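Local coordinates for fumarate lyase (Mesorhizobium sp., PDB 3C8T), which belongs to the fumarate lyase superfamily of largely helical proteins, forming an elongated chain that assembles as a tetramer, at residues Glu32-Leu37 against Leu211-Leu215; Gly77-Leu81 against Thr104-Met108. All blocks are in the same frame, centred on the assembly; numbering follows the deposited sequence.

How the contacts relate
Contacts 1 and 2 lie on the same side of the chain's centre, each about 30 Å from it, with their own centres about 15 Å apart. Along the sequence contact 2 is nested within the loop closed by contact 1: helix 23-43 comes first, then helices 80-91 and 104-140, and helix 204-215 last. Helix 23-43 joins the two sites. T33 CG2 packs 3.9 Å from I107 CD1, and E34 OE2 lies 3.5 Å from I107 CG1 and 4.1 Å from I80 CG2. The two contacts are thus neighbouring parts of one helical cluster, all within the lyase family region.

Contact 1. Residues Glu32-Leu37 against Leu211-Leu215; sequences ETEVAL and LAREL
A36 turns its methyl group onto helix 211-215 and overlaps three side chains there: CB lies 3.7 Å from L215 CD2, 3.8 Å from E214 CB and 3.9 Å from L211 CD1. Both segments are helical, and their axes approach to 9.3 Å with 125° between N-to-C directions, a steep crossing far from antiparallel. The nearest CA pairs are L37-L211 at 5.8 Å and A36-E214 at 5.9 Å; the small side chain of A36 leaves room for L211, E214 and L215 to gather round its methyl. L211 (chi1 t, chi2 p) reaches across so that CD1 rests on the backbone of helix 32-37, 3.6 Å from L37 N, 3.7 Å from A36 C and 4.0 Å from T33 O, and 4.1 Å from L37 CB. L215 (m, t) brings CD2 to 3.8 Å from E32 OE2. At this edge E32 is extended (t, t), and a water bridges the helices, donating to E32 OE2 at 2.6 Å and to L215 O at 3.3 Å. E32 also forms a salt bridge with R29, while E214, whose CB meets A36, pairs through its carboxylate with R43. Such apolar packing, with an alanine at the crossing and the carboxylate of E32 at the edge, is ordinary helix-helix packing within this mainly helical fold. Helix 104-140 borders the pair, T110 meeting both T33 and L215, and R117 bonding to L215 O; F190 touches L37 and L211, and helix 49-61 packs against V35 of helix 23-43.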
ATOM      1  N   GLU A  32      -6.137  35.627  -1.991  1.00 36.42           N
ATOM      2  CA  GLU A  32      -6.917  35.687  -3.236  1.00 36.76           C
ATOM      3  C   GLU A  32      -8.365  35.244  -3.028  1.00 35.17           C
ATOM      4  O   GLU A  32      -9.297  35.894  -3.500  1.00 35.62           O
ATOM      5  CB  GLU A  32      -6.212  34.919  -4.387  1.00 36.49           C
ATOM      6  CG  GLU A  32      -7.081  34.744  -5.622  1.00 39.88           C
ATOM      7  CD  GLU A  32      -6.419  34.002  -6.780  1.00 40.97           C
ATOM      8  OE1 GLU A  32      -5.226  33.593  -6.679  1.00 45.30           O
ATOM      9  OE2 GLU A  32      -7.117  33.834  -7.821  1.00 45.60           O
ATOM     10  N   THR A  33      -8.557  34.165  -2.276  1.00 34.97           N
ATOM     11  CA  THR A  33      -9.880  33.599  -1.974  1.00 33.42           C
ATOM     12  C   THR A  33     -10.709  34.560  -1.105  1.00 33.34           C
ATOM     13  O   THR A  33     -11.889  34.786  -1.389  1.00 32.07           O
ATOM     14  CB  THR A  33      -9.697  32.246  -1.262  1.00 34.16           C
ATOM     15  OG1 THR A  33      -8.909  31.376  -2.090  1.00 33.37           O
ATOM     16  CG2 THR A  33     -11.053  31.567  -0.882  1.00 33.60           C
ATOM     17  N   GLU A  34     -10.098  35.104  -0.042  1.00 32.74           N
ATOM     18  CA  GLU A  34     -10.804  35.995   0.897  1.00 33.57           C
ATOM     19  C   GLU A  34     -11.267  37.297   0.210  1.00 34.20           C
ATOM     20  O   GLU A  34     -12.356  37.795   0.491  1.00 34.65           O
ATOM     21  CB  GLU A  34      -9.917  36.345   2.079  1.00 33.45           C
ATOM     22  CG  GLU A  34      -9.630  35.174   3.002  1.00 36.20           C
ATOM     23  CD  GLU A  34     -10.683  34.984   4.098  1.00 38.79           C
ATOM     24  OE1 GLU A  34     -11.717  35.695   4.095  1.00 38.98           O
ATOM     25  OE2 GLU A  34     -10.448  34.128   4.975  1.00 40.51           O
ATOM     26  N   VAL A  35     -10.425  37.833  -0.673  1.00 34.69           N
ATOM     27  CA  VAL A  35     -10.720  39.051  -1.421  1.00 35.84           C
ATOM     28  C   VAL A  35     -11.866  38.791  -2.368  1.00 36.14           C
ATOM     29  O   VAL A  35     -12.784  39.608  -2.472  1.00 37.48           O
ATOM     30  CB  VAL A  35      -9.480  39.529  -2.249  1.00 35.89           C
ATOM     31  CG1 VAL A  35      -9.868  40.601  -3.297  1.00 37.61           C
ATOM     32  CG2 VAL A  35      -8.410  40.038  -1.344  1.00 35.80           C
ATOM     33  N   ALA A  36     -11.823  37.652  -3.058  1.00 35.97           N
ATOM     34  CA  ALA A  36     -12.873  37.296  -3.993  1.00 35.13           C
ATOM     35  C   ALA A  36     -14.164  37.086  -3.220  1.00 35.22           C
ATOM     36  O   ALA A  36     -15.245  37.434  -3.706  1.00 35.83           O
ATOM     37  CB  ALA A  36     -12.492  36.056  -4.795  1.00 34.67           C
ATOM     38  N   LEU A  37     -14.075  36.550  -2.006  1.00 35.43           N
ATOM     39  CA  LEU A  37     -15.289  36.337  -1.189  1.00 35.35           C
ATOM     40  C   LEU A  37     -15.947  37.669  -0.830  1.00 36.49           C
ATOM     41  O   LEU A  37     -17.172  37.801  -0.929  1.00 36.55           O
ATOM     42  CB  LEU A  37     -14.980  35.538   0.068  1.00 34.95           C
ATOM     43  CG  LEU A  37     -16.110  35.358   1.098  1.00 34.50           C
ATOM     44  CD1 LEU A  37     -17.298  34.542   0.569  1.00 30.30           C
ATOM     45  CD2 LEU A  37     -15.537  34.734   2.311  1.00 36.55           C
ATOM     46  N   LEU A 211     -18.749  33.480  -5.914  1.00 34.93           N
ATOM     47  CA  LEU A 211     -17.359  33.232  -5.575  1.00 34.38           C
ATOM     48  C   LEU A 211     -16.665  32.328  -6.600  1.00 33.68           C
ATOM     49  O   LEU A 211     -15.537  32.579  -6.969  1.00 34.19           O
ATOM     50  CB  LEU A 211     -17.269  32.648  -4.166  1.00 34.23           C
ATOM     51  CG  LEU A 211     -15.894  32.246  -3.639  1.00 33.81           C
ATOM     52  CD1 LEU A 211     -15.039  33.461  -3.512  1.00 33.67           C
ATOM     53  CD2 LEU A 211     -16.049  31.581  -2.286  1.00 34.53           C
ATOM     54  N   ALA A 212     -17.357  31.308  -7.080  1.00 33.35           N
ATOM     55  CA  ALA A 212     -16.809  30.443  -8.120  1.00 33.94           C
ATOM     56  C   ALA A 212     -16.492  31.301  -9.363  1.00 35.20           C
ATOM     57  O   ALA A 212     -15.438  31.167  -9.993  1.00 34.85           O
ATOM     58  CB  ALA A 212     -17.793  29.349  -8.446  1.00 32.10           C
ATOM     59  N   ARG A 213     -17.411  32.211  -9.678  1.00 36.75           N
ATOM     60  CA  ARG A 213     -17.290  33.055 -10.837  1.00 38.10           C
ATOM     61  C   ARG A 213     -16.092  33.960 -10.683  1.00 37.88           C
ATOM     62  O   ARG A 213     -15.299  34.059 -11.596  1.00 39.58           O
ATOM     63  CB  ARG A 213     -18.583  33.834 -11.054  1.00 38.73           C
ATOM     64  CG  ARG A 213     -18.735  34.387 -12.456  1.00 43.06           C
ATOM     65  CD  ARG A 213     -20.195  34.723 -12.783  1.00 50.79           C
ATOM     66  NE  ARG A 213     -20.650  36.060 -12.359  1.00 55.64           N
ATOM     67  CZ  ARG A 213     -19.880  37.125 -12.123  1.00 57.47           C
ATOM     68  NH1 ARG A 213     -18.560  37.070 -12.258  1.00 60.71           N
ATOM     69  NH2 ARG A 213     -20.443  38.267 -11.750  1.00 58.97           N
ATOM     70  N   GLU A 214     -15.933  34.583  -9.519  1.00 38.04           N
ATOM     71  CA  GLU A 214     -14.810  35.489  -9.265  1.00 37.25           C
ATOM     72  C   GLU A 214     -13.456  34.812  -9.441  1.00 36.53           C
ATOM     73  O   GLU A 214     -12.494  35.441  -9.838  1.00 35.35           O
ATOM     74  CB  GLU A 214     -14.854  36.017  -7.823  1.00 37.68           C
ATOM     75  CG  GLU A 214     -15.487  37.355  -7.615  1.00 39.85           C
ATOM     76  CD  GLU A 214     -14.832  38.452  -8.463  1.00 44.59           C
ATOM     77  OE1 GLU A 214     -15.555  39.035  -9.301  1.00 47.54           O
ATOM     78  OE2 GLU A 214     -13.606  38.721  -8.314  1.00 44.43           O
ATOM     79  N   LEU A 215     -13.376  33.535  -9.082  1.00 36.24           N
ATOM     80  CA  LEU A 215     -12.108  32.823  -9.111  1.00 36.33           C
ATOM     81  C   LEU A 215     -11.972  32.024 -10.386  1.00 36.71           C
ATOM     82  O   LEU A 215     -10.949  31.395 -10.617  1.00 37.70           O
ATOM     83  CB  LEU A 215     -12.019  31.866  -7.926  1.00 35.93           C
ATOM     84  CG  LEU A 215     -11.926  32.521  -6.560  1.00 34.15           C
ATOM     85  CD1 LEU A 215     -12.039  31.467  -5.462  1.00 31.41           C
ATOM     86  CD2 LEU A 215     -10.630  33.306  -6.462  1.00 33.26           C
TER
HETATM   87  O   HOH W   1      -8.080  32.870 -10.036  1.00 57.70           O

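Contact 2. Residues Gly77-Leu81 against Thr104-Met108; sequences GYPIL and TQDIM
A Met-aromatic contact marks this site: M108 SD sits 5.0 Å from the centroid of the Y78 ring, 59° off its normal, and 3.9 Å from Y78 CD1. M108 reaches it with chi1 m, chi2 t and chi3 p. G77 leaves the preceding helix with phi/psi 102/-30, where a CB would jam against the preceding carbonyl; Y78 is then extended (-141/150), P79 (-79/-11) follows, and I80 and L81 are helical. Segment 104-108 is the first turn of a long helix, with M108 N bonded to T104 O at 3.0 Å. I80 and T104 set the register, their CA atoms 5.9 Å apart. I80 (m, m) points into the other helix, placing CG1 3.5 Å from M108 CG and 3.7 Å from T104 CG2, and CD1 4.0 Å from I107 CG2. A turn between helices 66-76 and 80-91 thus packs on the start of helix 104-140 in this helical lyase fold. T104 CG2 also meets Y78 CB at 3.7 Å. A water accepts from L81 N at 2.9 Å, with weak bonds to Y78 O (3.3 Å) and T104 OG1 (3.4 Å). Y8 of a second subunit packs on Y78, P79 and M108, and W318 of helix 315-344 touches M108.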
ATOM      1  N   GLY A  77      -3.656  25.988  15.286  1.00 45.91           N
ATOM      2  CA  GLY A  77      -3.916  24.781  14.509  1.00 42.53           C
ATOM      3  C   GLY A  77      -3.918  25.017  13.008  1.00 40.62           C
ATOM      4  O   GLY A  77      -3.569  24.109  12.245  1.00 40.13           O
ATOM      5  N   TYR A  78      -4.311  26.229  12.577  1.00 39.28           N
ATOM      6  CA  TYR A  78      -4.450  26.566  11.143  1.00 37.83           C
ATOM      7  C   TYR A  78      -3.974  27.980  10.805  1.00 36.92           C
ATOM      8  O   TYR A  78      -4.025  28.838  11.655  1.00 35.76           O
ATOM      9  CB  TYR A  78      -5.912  26.392  10.715  1.00 37.99           C
ATOM     10  CG  TYR A  78      -6.465  25.019  11.010  1.00 36.71           C
ATOM     11  CD1 TYR A  78      -6.148  23.946  10.205  1.00 33.71           C
ATOM     12  CD2 TYR A  78      -7.289  24.800  12.109  1.00 38.61           C
ATOM     13  CE1 TYR A  78      -6.626  22.693  10.455  1.00 36.31           C
ATOM     14  CE2 TYR A  78      -7.781  23.513  12.393  1.00 38.71           C
ATOM     15  CZ  TYR A  78      -7.454  22.471  11.542  1.00 38.83           C
ATOM     16  OH  TYR A  78      -7.933  21.202  11.770  1.00 38.58           O
ATOM     17  N   PRO A  79      -3.469  28.219   9.567  1.00 36.62           N
ATOM     18  CA  PRO A  79      -3.019  29.584   9.286  1.00 36.00           C
ATOM     19  C   PRO A  79      -4.132  30.568   8.955  1.00 36.33           C
ATOM     20  O   PRO A  79      -3.850  31.766   8.906  1.00 36.48           O
ATOM     21  CB  PRO A  79      -2.108  29.405   8.054  1.00 35.69           C
ATOM     22  CG  PRO A  79      -2.730  28.248   7.307  1.00 36.90           C
ATOM     23  CD  PRO A  79      -3.184  27.309   8.430  1.00 36.77           C
ATOM     24  N   ILE A  80      -5.363  30.096   8.719  1.00 34.71           N
ATOM     25  CA  ILE A  80      -6.376  30.983   8.168  1.00 34.74           C
ATOM     26  C   ILE A  80      -6.782  32.160   9.069  1.00 35.34           C
ATOM     27  O   ILE A  80      -6.832  33.295   8.617  1.00 35.35           O
ATOM     28  CB  ILE A  80      -7.635  30.242   7.666  1.00 34.03           C
ATOM     29  CG1 ILE A  80      -7.286  29.245   6.553  1.00 33.90           C
ATOM     30  CG2 ILE A  80      -8.687  31.226   7.212  1.00 34.01           C
ATOM     31  CD1 ILE A  80      -6.202  29.708   5.539  1.00 32.78           C
ATOM     32  N   LEU A  81      -7.120  31.895  10.319  1.00 36.47           N
ATOM     33  CA  LEU A  81      -7.578  32.985  11.172  1.00 37.99           C
ATOM     34  C   LEU A  81      -6.461  33.963  11.525  1.00 37.42           C
ATOM     35  O   LEU A  81      -6.720  35.145  11.530  1.00 38.01           O
ATOM     36  CB  LEU A  81      -8.397  32.482  12.393  1.00 38.42           C
ATOM     37  CG  LEU A  81      -9.740  31.823  11.989  1.00 40.23           C
ATOM     38  CD1 LEU A  81     -10.468  31.197  13.184  1.00 40.56           C
ATOM     39  CD2 LEU A  81     -10.688  32.776  11.278  1.00 40.17           C
ATOM     40  N   THR A 104     -12.533  27.896   8.029  1.00 30.28           N
ATOM     41  CA  THR A 104     -11.148  27.601   7.670  1.00 30.43           C
ATOM     42  C   THR A 104     -10.981  26.619   6.486  1.00 30.07           C
ATOM     43  O   THR A 104     -10.266  26.937   5.517  1.00 30.25           O
ATOM     44  CB  THR A 104     -10.381  27.136   8.930  1.00 30.59           C
ATOM     45  OG1 THR A 104     -10.288  28.254   9.804  1.00 31.18           O
ATOM     46  CG2 THR A 104      -8.966  26.640   8.588  1.00 29.90           C
ATOM     47  N   GLN A 105     -11.652  25.462   6.540  1.00 28.99           N
ATOM     48  CA  GLN A 105     -11.564  24.509   5.402  1.00 28.89           C
ATOM     49  C   GLN A 105     -12.075  25.043   4.049  1.00 29.19           C
ATOM     50  O   GLN A 105     -11.645  24.570   2.959  1.00 29.14           O
ATOM     51  CB  GLN A 105     -12.249  23.182   5.730  1.00 28.84           C
ATOM     52  CG  GLN A 105     -11.732  22.031   4.885  1.00 27.82           C
ATOM     53  CD  GLN A 105     -12.508  20.737   5.087  1.00 26.99           C
ATOM     54  OE1 GLN A 105     -13.420  20.665   5.924  1.00 26.04           O
ATOM     55  NE2 GLN A 105     -12.157  19.711   4.316  1.00 22.56           N
ATOM     56  N   ASP A 106     -12.979  26.016   4.090  1.00 29.02           N
ATOM     57  CA  ASP A 106     -13.398  26.670   2.845  1.00 29.85           C
ATOM     58  C   ASP A 106     -12.202  27.343   2.177  1.00 29.14           C
ATOM     59  O   ASP A 106     -11.958  27.162   1.001  1.00 29.43           O
ATOM     60  CB  ASP A 106     -14.461  27.720   3.101  1.00 29.33           C
ATOM     61  CG  ASP A 106     -15.764  27.133   3.525  1.00 32.56           C
ATOM     62  OD1 ASP A 106     -16.021  25.933   3.272  1.00 36.65           O
ATOM     63  OD2 ASP A 106     -16.557  27.893   4.105  1.00 32.38           O
ATOM     64  N   ILE A 107     -11.462  28.127   2.954  1.00 30.20           N
ATOM     65  CA  ILE A 107     -10.354  28.907   2.417  1.00 29.25           C
ATOM     66  C   ILE A 107      -9.208  27.999   2.016  1.00 29.10           C
ATOM     67  O   ILE A 107      -8.607  28.202   0.937  1.00 29.44           O
ATOM     68  CB  ILE A 107      -9.844  29.999   3.400  1.00 29.24           C
ATOM     69  CG1 ILE A 107     -10.992  30.868   3.944  1.00 30.68           C
ATOM     70  CG2 ILE A 107      -8.793  30.888   2.711  1.00 29.34           C
ATOM     71  CD1 ILE A 107     -11.886  31.572   2.887  1.00 28.19           C
ATOM     72  N   MET A 108      -8.926  26.997   2.866  1.00 28.46           N
ATOM     73  CA  MET A 108      -7.840  26.015   2.615  1.00 28.00           C
ATOM     74  C   MET A 108      -8.125  25.059   1.448  1.00 28.58           C
ATOM     75  O   MET A 108      -7.221  24.795   0.655  1.00 28.67           O
ATOM     76  CB  MET A 108      -7.514  25.233   3.887  1.00 28.49           C
ATOM     77  CG  MET A 108      -6.923  26.101   5.009  1.00 28.44           C
ATOM     78  SD  MET A 108      -6.439  25.218   6.544  1.00 27.01           S
ATOM     79  CE  MET A 108      -4.940  24.439   5.906  1.00 29.99           C
TER
HETATM   80  O   HOH W   2      -7.325  29.204  11.263  1.00 41.38           O